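Local coordinates for glutathione-independent glyoxalase DJ-1 (Schizosaccharomyces pombe, PDB 4QYT), which converts methylglyoxal to D-lactate in a single glutathione-independent step and helps protect the cell against reactive oxygen species, at residues 16-21 with 165-170. Sequence-based numbering, arbitrary orientation.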
loop_
_atom_site.group_PDB
_atom_site.type_symbol
_atom_site.label_atom_id
_atom_site.label_comp_id
_atom_site.label_asym_id
_atom_site.label_seq_id
_atom_site.Cartn_x
_atom_site.Cartn_y
_atom_site.Cartn_z
ATOM N N ASP A 16 -8.341 2.870 4.299
ATOM C CA ASP A 16 -7.003 3.318 3.947
ATOM C C ASP A 16 -6.343 2.460 2.862
ATOM O O ASP A 16 -6.284 1.237 2.978
ATOM C CB ASP A 16 -6.126 3.313 5.201
ATOM C CG ASP A 16 -4.772 3.851 4.912
ATOM O OD1 ASP A 16 -4.688 5.085 4.735
ATOM O OD2 ASP A 16 -3.810 3.060 4.859
ATOM N N GLU A 17 -5.793 3.139 1.871
ATOM C CA GLU A 17 -5.156 2.454 0.739
ATOM C C GLU A 17 -3.937 1.636 1.156
ATOM O O GLU A 17 -3.711 0.525 0.633
ATOM C CB GLU A 17 -4.723 3.457 -0.319
ATOM C CG GLU A 17 -5.833 4.217 -1.038
ATOM C CD GLU A 17 -6.344 5.484 -0.380
ATOM O OE1 GLU A 17 -6.157 5.668 0.865
ATOM O OE2 GLU A 17 -6.958 6.287 -1.096
ATOM N N ILE A 18 -3.109 2.181 2.039
ATOM C CA ILE A 18 -1.878 1.508 2.434
ATOM C C ILE A 18 -2.198 0.237 3.219
ATOM O O ILE A 18 -1.597 -0.836 2.978
ATOM C CB ILE A 18 -0.958 2.469 3.211
ATOM C CG1 ILE A 18 -0.484 3.583 2.287
ATOM C CG2 ILE A 18 0.192 1.711 3.836
ATOM C CD1 ILE A 18 0.115 4.789 3.023
ATOM N N GLU A 19 -3.121 0.364 4.157
ATOM C CA GLU A 19 -3.489 -0.771 5.012
ATOM C C GLU A 19 -4.240 -1.853 4.248
ATOM O O GLU A 19 -4.145 -3.015 4.620
ATOM C CB GLU A 19 -4.278 -0.273 6.186
ATOM C CG GLU A 19 -3.418 0.584 7.094
ATOM C CD GLU A 19 -4.177 1.448 8.014
ATOM O OE1 GLU A 19 -5.388 1.379 8.126
ATOM O OE2 GLU A 19 -3.468 2.315 8.619
ATOM N N PHE A 20 -4.974 -1.477 3.205
ATOM C CA PHE A 20 -5.563 -2.456 2.290
ATOM C C PHE A 20 -4.468 -3.168 1.478
ATOM O O PHE A 20 -4.429 -4.387 1.405
ATOM C CB PHE A 20 -6.576 -1.768 1.355
ATOM C CG PHE A 20 -7.239 -2.717 0.371
ATOM C CD1 PHE A 20 -6.548 -3.162 -0.769
ATOM C CD2 PHE A 20 -8.501 -3.239 0.624
ATOM C CE1 PHE A 20 -7.125 -4.068 -1.652
ATOM C CE2 PHE A 20 -9.072 -4.142 -0.235
ATOM C CZ PHE A 20 -8.368 -4.571 -1.352
ATOM N N SER A 21 -3.580 -2.389 0.843
ATOM C CA SER A 21 -2.671 -2.978 -0.149
ATOM C C SER A 21 -1.634 -3.931 0.429
ATOM O O SER A 21 -1.189 -4.839 -0.262
ATOM C CB SER A 21 -1.985 -1.860 -0.943
ATOM O OG SER A 21 -2.931 -1.039 -1.620
ATOM N N GLY A 165 2.373 2.686 8.545
ATOM C CA GLY A 165 3.766 2.248 8.623
ATOM C C GLY A 165 3.970 0.822 9.064
ATOM O O GLY A 165 5.032 0.275 8.823
ATOM N N THR A 166 2.967 0.230 9.712
ATOM C CA THR A 166 3.084 -1.147 10.197
ATOM C C THR A 166 2.255 -2.118 9.358
ATOM O O THR A 166 2.197 -3.302 9.715
ATOM C CB THR A 166 2.681 -1.266 11.663
ATOM O OG1 THR A 166 1.291 -0.994 11.811
ATOM C CG2 THR A 166 3.468 -0.338 12.511
ATOM N N ALA A 167 1.712 -1.671 8.223
ATOM C CA ALA A 167 0.842 -2.539 7.434
ATOM C C ALA A 167 1.571 -3.748 6.866
ATOM O O ALA A 167 0.997 -4.840 6.796
ATOM C CB ALA A 167 0.157 -1.743 6.371
ATOM N N MET A 168 2.823 -3.572 6.458
ATOM C CA MET A 168 3.589 -4.707 5.979
ATOM C C MET A 168 3.877 -5.723 7.091
ATOM O O MET A 168 3.678 -6.924 6.925
ATOM C CB MET A 168 4.898 -4.263 5.310
ATOM C CG MET A 168 4.694 -3.500 3.996
ATOM S SD MET A 168 3.962 -4.478 2.674
ATOM C CE MET A 168 5.350 -5.526 2.304
ATOM N N LEU A 169 4.304 -5.231 8.252
ATOM C CA LEU A 169 4.502 -6.122 9.404
ATOM C C LEU A 169 3.230 -6.845 9.805
ATOM O O LEU A 169 3.253 -8.041 10.172
ATOM C CB LEU A 169 5.047 -5.340 10.588
ATOM C CG LEU A 169 6.492 -4.862 10.445
ATOM C CD1 LEU A 169 6.767 -3.830 11.501
ATOM C CD2 LEU A 169 7.482 -6.018 10.526
ATOM N N PHE A 170 2.099 -6.163 9.715
ATOM C CA PHE A 170 0.789 -6.730 9.988
ATOM C C PHE A 170 0.437 -7.842 9.008
ATOM O O PHE A 170 0.043 -8.947 9.421
ATOM C CB PHE A 170 -0.210 -5.579 9.897
ATOM C CG PHE A 170 -1.663 -5.982 9.883
ATOM C CD1 PHE A 170 -2.260 -6.506 11.016
ATOM C CD2 PHE A 170 -2.463 -5.776 8.781
ATOM C CE1 PHE A 170 -3.609 -6.794 11.043
ATOM C CE2 PHE A 170 -3.824 -6.033 8.791
ATOM C CZ PHE A 170 -4.398 -6.539 9.938
#
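Ala167 lays its methyl group against the first turn of helix 17-29, and its small size is consistent with the close approach of the two helix starts, 5.3 Å between Glu19 CA and Ala167 CA. Its CB rests 3.9 Å from Ile18 O and 4.0 Å from Glu19 CA, so it meets backbone more closely than side chain. Two side chains of helix 17-29 meet the methyl from different directions, Ile18 CG2 and Glu19 CG each 4.3 Å from Ala167 CB. In Glu19, CD is nearly anti to CA (chi2 162°), which extends the side chain and carries the carboxylate away from the methyl. Glu19 probably belongs to the active site together with His133 and the cysteine at position 114, here oxidised to the sulfinic acid; its OE1 accepts a weak hydrogen bond from Gly81 N. Asp16 is the N-cap of helix 17-29: its OD2 accepts from Glu19 N at 2.9 Å, met on the anti side and 19° out of the carboxylate plane. Around this buried contact, Phe20 packs on strand 7-12 and Phe170 on strand 158-161, while Met168 touches Ala22 and Ile26 farther along helix 17-29 and also Ile18 of the second subunit, placing the helix pair at the dimer interface.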